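Local coordinates for acyl-ACP thioesterase (Bacteroides thetaiotaomicron, PDB 2ESS), which probably hydrolyses the thioester of fatty acyl-acyl carrier protein to release free fatty acids, as a double-hotdog thioesterase of fatty acid synthesis, at residues 181-186 with 240-245; 6-11 with 41-46. All blocks are in the same frame, centred on the assembly; numbering follows the deposited sequence.

Both contacts lay a helix against the same antiparallel sheet, but at places on opposite sides of the chain's centre, with centres 27 Å apart and nearest atoms about 16 Å apart. Contact 1 belongs to the C-terminal hotdog repeat: helix 178-186 packs on strand 238-247, every touching residue is buried, and no hydrogen bond crosses. Contact 2 belongs to the N-terminal half, where the C-terminal part of helix 28-45 meets the start of edge strand 9-14; it is partly buried and adds a direct hydrogen bond and a bridging water to aromatic packing. The buried areas are nearly equal, 284 and 282 Å², so they differ in chemistry rather than in size.

Contact 1: 181-186 with 240-245; sequences YIEHIL and VCRSKV
Segment 181-186 is α-helical (I185 N to Y181 O and L186 N to I182 O, both 3.0 Å). Segment 240-245 is extended, apart from V240 (phi/psi -103/-33°), which with C241 forms a classic beta bulge opposite V232. The local axes approach to 10.3 Å and cross at -55°; the CA register pairs Y181 with C241 (8.1 Å), I185 with S243 (7.9 Å) and L186 with V245 (8.6 Å). Y181 and I185, one helical turn apart and both chi1 m, point toward the strand, where C241, S243 and V245 alternate with R242 and K244, which point away. With C241 chi1 p, its SG lies over the Y181 ring face, 4.1 Å from the centroid and 28° off the normal, a sulfur-aromatic contact; Y181 CE1 meets V240 CG2 at 3.8 Å. I185 CD1 reaches S243 CB at 3.8 Å, and L186 CD2 lies 4.3 Å from V245 CG1. This helix-on-sheet packing of the C-terminal hotdog repeat lies beside the calcium site, the Y181 side chain being about 6 Å from that of calcium ligand H175. Y181 OH and S243 OG hydrogen-bond to S210 and the backbone of E203, so apolar and sulfur-aromatic packing holds the interface.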
loop_
_atom_site.group_PDB
_atom_site.type_symbol
_atom_site.label_atom_id
_atom_site.label_comp_id
_atom_site.label_asym_id
_atom_site.label_seq_id
_atom_site.Cartn_x
_atom_site.Cartn_y
_atom_site.Cartn_z
ATOM N N TYR A 181 -11.248 -2.324 0.066
ATOM C CA TYR A 181 -12.588 -1.737 0.044
ATOM C C TYR A 181 -12.581 -0.234 0.326
ATOM O O TYR A 181 -13.345 0.500 -0.285
ATOM C CB TYR A 181 -13.498 -2.393 1.048
ATOM C CG TYR A 181 -13.973 -3.785 0.740
ATOM C CD1 TYR A 181 -14.834 -4.054 -0.343
ATOM C CD2 TYR A 181 -13.619 -4.842 1.566
ATOM C CE1 TYR A 181 -15.316 -5.355 -0.587
ATOM C CE2 TYR A 181 -14.098 -6.136 1.329
ATOM C CZ TYR A 181 -14.952 -6.386 0.264
ATOM O OH TYR A 181 -15.397 -7.692 0.112
ATOM N N ILE A 182 -11.775 0.191 1.299
ATOM C CA ILE A 182 -11.607 1.615 1.619
ATOM C C ILE A 182 -11.148 2.418 0.404
ATOM O O ILE A 182 -11.774 3.433 0.049
ATOM C CB ILE A 182 -10.624 1.822 2.791
ATOM C CG1 ILE A 182 -11.193 1.163 4.062
ATOM C CG2 ILE A 182 -10.374 3.315 3.034
ATOM C CD1 ILE A 182 -10.268 1.282 5.314
ATOM N N GLU A 183 -10.071 1.972 -0.239
ATOM C CA GLU A 183 -9.580 2.619 -1.460
ATOM C C GLU A 183 -10.644 2.740 -2.545
ATOM O O GLU A 183 -10.801 3.797 -3.148
ATOM C CB GLU A 183 -8.404 1.857 -2.059
ATOM C CG GLU A 183 -7.096 1.949 -1.244
ATOM C CD GLU A 183 -5.901 1.199 -1.914
ATOM O OE1 GLU A 183 -6.012 0.872 -3.139
ATOM O OE2 GLU A 183 -4.872 0.957 -1.212
ATOM N N HIS A 184 -11.363 1.650 -2.820
ATOM C CA HIS A 184 -12.380 1.719 -3.881
ATOM C C HIS A 184 -13.541 2.681 -3.532
ATOM O O HIS A 184 -14.046 3.364 -4.384
ATOM C CB HIS A 184 -12.892 0.321 -4.236
ATOM C CG HIS A 184 -11.828 -0.572 -4.804
ATOM N ND1 HIS A 184 -11.054 -0.211 -5.888
ATOM C CD2 HIS A 184 -11.396 -1.799 -4.426
ATOM C CE1 HIS A 184 -10.188 -1.178 -6.147
ATOM N NE2 HIS A 184 -10.381 -2.154 -5.278
ATOM N N ILE A 185 -13.946 2.731 -2.268
ATOM C CA ILE A 185 -15.029 3.610 -1.852
ATOM C C ILE A 185 -14.608 5.070 -2.012
ATOM O O ILE A 185 -15.355 5.905 -2.570
ATOM C CB ILE A 185 -15.477 3.279 -0.390
ATOM C CG1 ILE A 185 -16.198 1.924 -0.364
ATOM C CG2 ILE A 185 -16.403 4.359 0.180
ATOM C CD1 ILE A 185 -16.300 1.347 0.988
ATOM N N LEU A 186 -13.402 5.364 -1.538
ATOM C CA LEU A 186 -12.872 6.732 -1.602
ATOM C C LEU A 186 -12.628 7.172 -3.024
ATOM O O LEU A 186 -12.739 8.354 -3.298
ATOM C CB LEU A 186 -11.642 6.921 -0.725
ATOM C CG LEU A 186 -12.002 6.739 0.781
ATOM C CD1 LEU A 186 -10.820 7.056 1.668
ATOM C CD2 LEU A 186 -13.232 7.585 1.201
ATOM N N VAL A 240 -21.684 -6.652 0.704
ATOM C CA VAL A 240 -20.401 -7.039 1.299
ATOM C C VAL A 240 -19.849 -6.022 2.301
ATOM O O VAL A 240 -19.173 -6.407 3.258
ATOM C CB VAL A 240 -19.326 -7.415 0.235
ATOM C CG1 VAL A 240 -19.831 -8.657 -0.542
ATOM C CG2 VAL A 240 -19.003 -6.230 -0.704
ATOM N N CYS A 241 -20.096 -4.737 2.080
ATOM C CA CYS A 241 -19.760 -3.755 3.109
ATOM C C CYS A 241 -20.585 -2.509 2.955
ATOM O O CYS A 241 -21.209 -2.300 1.925
ATOM C CB CYS A 241 -18.278 -3.448 3.129
ATOM S SG CYS A 241 -17.617 -2.760 1.671
ATOM N N ARG A 242 -20.586 -1.696 4.011
ATOM C CA ARG A 242 -21.201 -0.386 4.034
ATOM C C ARG A 242 -20.186 0.565 4.638
ATOM O O ARG A 242 -19.261 0.134 5.382
ATOM C CB ARG A 242 -22.518 -0.382 4.838
ATOM C CG ARG A 242 -23.627 -1.142 4.143
ATOM C CD ARG A 242 -24.981 -1.100 4.863
ATOM N NE ARG A 242 -24.949 -2.133 5.851
ATOM C CZ ARG A 242 -25.540 -3.313 5.756
ATOM N NH1 ARG A 242 -26.308 -3.653 4.724
ATOM N NH2 ARG A 242 -25.356 -4.152 6.749
ATOM N N SER A 243 -20.367 1.846 4.311
ATOM C CA SER A 243 -19.460 2.891 4.704
ATOM C C SER A 243 -20.199 4.194 4.901
ATOM O O SER A 243 -21.247 4.447 4.295
ATOM C CB SER A 243 -18.346 3.039 3.655
ATOM O OG SER A 243 -17.456 4.096 3.964
ATOM N N LYS A 244 -19.655 4.999 5.801
ATOM C CA LYS A 244 -20.098 6.352 6.001
ATOM C C LYS A 244 -18.871 7.269 5.904
ATOM O O LYS A 244 -17.813 6.995 6.476
ATOM C CB LYS A 244 -20.798 6.465 7.333
ATOM C CG LYS A 244 -21.451 7.788 7.599
ATOM C CD LYS A 244 -22.027 7.846 9.011
ATOM C CE LYS A 244 -23.132 6.836 9.206
ATOM N NZ LYS A 244 -23.951 7.135 10.402
ATOM N N VAL A 245 -19.021 8.333 5.129
ATOM C CA VAL A 245 -17.940 9.286 4.849
ATOM C C VAL A 245 -18.501 10.654 5.153
ATOM O O VAL A 245 -19.532 11.066 4.582
ATOM C CB VAL A 245 -17.467 9.220 3.393
ATOM C CG1 VAL A 245 -16.145 9.942 3.251
ATOM C CG2 VAL A 245 -17.294 7.799 2.898
#

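Contact 2: 6-11 with 41-46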
loop_
_atom_site.group_PDB
_atom_site.type_symbol
_atom_site.label_atom_id
_atom_site.label_comp_id
_atom_site.label_asym_id
_atom_site.label_seq_id
_atom_site.Cartn_x
_atom_site.Cartn_y
_atom_site.Cartn_z
ATOM N N ASN A 6 0.411 1.223 30.861
ATOM C CA ASN A 6 1.149 -0.011 30.492
ATOM C C ASN A 6 0.403 -0.999 29.557
ATOM O O ASN A 6 1.017 -1.857 28.935
ATOM C CB ASN A 6 1.567 -0.773 31.762
ATOM C CG ASN A 6 2.708 -0.108 32.516
ATOM O OD1 ASN A 6 3.555 0.581 31.935
ATOM N ND2 ASN A 6 2.747 -0.335 33.824
ATOM N N LYS A 7 -0.912 -0.868 29.473
ATOM C CA LYS A 7 -1.745 -1.699 28.601
ATOM C C LYS A 7 -1.850 -1.157 27.180
ATOM O O LYS A 7 -2.440 -1.794 26.331
ATOM C CB LYS A 7 -3.147 -1.786 29.184
ATOM C CG LYS A 7 -3.180 -2.374 30.577
ATOM C CD LYS A 7 -4.452 -2.042 31.288
ATOM C CE LYS A 7 -4.553 -2.794 32.606
ATOM N NZ LYS A 7 -5.912 -2.645 33.191
ATOM N N ILE A 8 -1.302 0.032 26.947
ATOM C CA ILE A 8 -1.279 0.694 25.639
ATOM C C ILE A 8 -0.036 0.301 24.835
ATOM O O ILE A 8 1.073 0.283 25.341
ATOM C CB ILE A 8 -1.361 2.257 25.793
ATOM C CG1 ILE A 8 -2.627 2.632 26.564
ATOM C CG2 ILE A 8 -1.353 2.936 24.434
ATOM C CD1 ILE A 8 -2.628 4.061 27.126
ATOM N N GLY A 9 -0.236 -0.071 23.584
ATOM C CA GLY A 9 0.843 -0.224 22.654
ATOM C C GLY A 9 0.995 1.053 21.843
ATOM O O GLY A 9 0.007 1.594 21.344
ATOM N N THR A 10 2.232 1.487 21.657
ATOM C CA THR A 10 2.564 2.686 20.865
ATOM C C THR A 10 3.547 2.360 19.746
ATOM O O THR A 10 4.582 1.774 19.985
ATOM C CB THR A 10 3.213 3.811 21.758
ATOM O OG1 THR A 10 2.414 4.026 22.933
ATOM C CG2 THR A 10 3.390 5.132 20.953
ATOM N N TYR A 11 3.226 2.757 18.522
ATOM C CA TYR A 11 3.965 2.346 17.337
ATOM C C TYR A 11 4.284 3.570 16.513
ATOM O O TYR A 11 3.437 4.429 16.359
ATOM C CB TYR A 11 3.153 1.309 16.546
ATOM C CG TYR A 11 2.746 0.165 17.449
ATOM C CD1 TYR A 11 3.649 -0.813 17.834
ATOM C CD2 TYR A 11 1.475 0.126 18.011
ATOM C CE1 TYR A 11 3.273 -1.818 18.710
ATOM C CE2 TYR A 11 1.094 -0.887 18.892
ATOM C CZ TYR A 11 1.984 -1.853 19.233
ATOM O OH TYR A 11 1.562 -2.830 20.114
ATOM N N PHE A 41 -0.072 -6.245 16.210
ATOM C CA PHE A 41 1.175 -6.235 16.990
ATOM C C PHE A 41 0.852 -6.346 18.494
ATOM O O PHE A 41 1.522 -7.061 19.264
ATOM C CB PHE A 41 2.015 -4.950 16.833
ATOM C CG PHE A 41 2.374 -4.564 15.395
ATOM C CD1 PHE A 41 2.699 -5.517 14.433
ATOM C CD2 PHE A 41 2.439 -3.196 15.037
ATOM C CE1 PHE A 41 3.040 -5.114 13.104
ATOM C CE2 PHE A 41 2.774 -2.784 13.730
ATOM C CZ PHE A 41 3.075 -3.745 12.760
ATOM N N HIS A 42 -0.152 -5.599 18.890
ATOM C CA HIS A 42 -0.501 -5.417 20.299
ATOM C C HIS A 42 -1.044 -6.747 20.839
ATOM O O HIS A 42 -0.552 -7.233 21.843
ATOM C CB HIS A 42 -1.498 -4.268 20.450
ATOM C CG HIS A 42 -1.898 -3.980 21.859
ATOM N ND1 HIS A 42 -2.942 -4.622 22.482
ATOM C CD2 HIS A 42 -1.392 -3.105 22.770
ATOM C CE1 HIS A 42 -3.051 -4.168 23.727
ATOM N NE2 HIS A 42 -2.123 -3.246 23.924
ATOM N N ALA A 43 -1.990 -7.345 20.123
ATOM C CA ALA A 43 -2.580 -8.631 20.492
ATOM C C ALA A 43 -1.534 -9.745 20.492
ATOM O O ALA A 43 -1.498 -10.533 21.416
ATOM C CB ALA A 43 -3.750 -9.036 19.546
ATOM N N SER A 44 -0.700 -9.803 19.456
ATOM C CA SER A 44 0.230 -10.919 19.314
ATOM C C SER A 44 1.298 -10.870 20.380
ATOM O O SER A 44 1.622 -11.889 20.980
ATOM C CB SER A 44 0.857 -10.979 17.916
ATOM O OG SER A 44 1.408 -9.738 17.554
ATOM N N ASP A 45 1.798 -9.687 20.651
ATOM C CA ASP A 45 2.791 -9.549 21.682
ATOM C C ASP A 45 2.256 -9.962 23.038
ATOM O O ASP A 45 3.035 -10.267 23.907
ATOM C CB ASP A 45 3.316 -8.113 21.751
ATOM C CG ASP A 45 4.222 -7.750 20.549
ATOM O OD1 ASP A 45 4.616 -8.654 19.756
ATOM O OD2 ASP A 45 4.518 -6.546 20.388
ATOM N N ARG A 46 0.949 -9.914 23.243
ATOM C CA ARG A 46 0.390 -10.201 24.557
ATOM C C ARG A 46 -0.357 -11.509 24.578
ATOM O O ARG A 46 -0.986 -11.839 25.570
ATOM C CB ARG A 46 -0.541 -9.061 24.964
ATOM C CG ARG A 46 0.205 -7.805 25.309
ATOM C CD ARG A 46 -0.655 -6.615 25.119
ATOM N NE ARG A 46 0.068 -5.380 25.377
ATOM C CZ ARG A 46 0.956 -4.827 24.552
ATOM N NH1 ARG A 46 1.254 -5.357 23.369
ATOM N NH2 ARG A 46 1.542 -3.705 24.908
HETATM O O HOH W 1 3.153 -4.376 21.280
#
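Y11 lays its ring beside F41 and ends against the backbone of H42. Its CE1 is 3.9 Å from F41 CB, and F41 CD2 lies over one face of the Y11 ring, but the two rings are oblique, with centroids 5.4 Å apart and planes at 59°. Y11 OH comes within 3.3 Å of H42 CA. Y11 OH also meets a water at 2.5 Å; that water donates to D45 OD2 (2.7 Å) and accepts from R46 NH1 (3.0 Å). R46 NH1 donates to H42 O at 3.0 Å, which folds the arginine back toward the backbone of H42. The one direct hydrogen bond between the segments runs from H42 NE2 to K7 O, 2.8 Å with an angle of 157° at the hydrogen. With chi1 t, H42 carries its imidazole to G9, where CD2 is 3.3 Å from G9 N; an ideal CB on G9 would lie 2.8 Å from that CD2, so the close approach depends on the missing side chain. H42 ND1 is engaged with R95. Helix 28-45, the helix of the N-terminal hotdog repeat, thus packs against edge strand 9-14, one of the two outermost within the chain, at a local axis angle of 131°. The histidine bond holds the 3-10 turn ahead of the strand, while Y11 and the water join the strand itself, so polar and aromatic contacts share a partly buried interface.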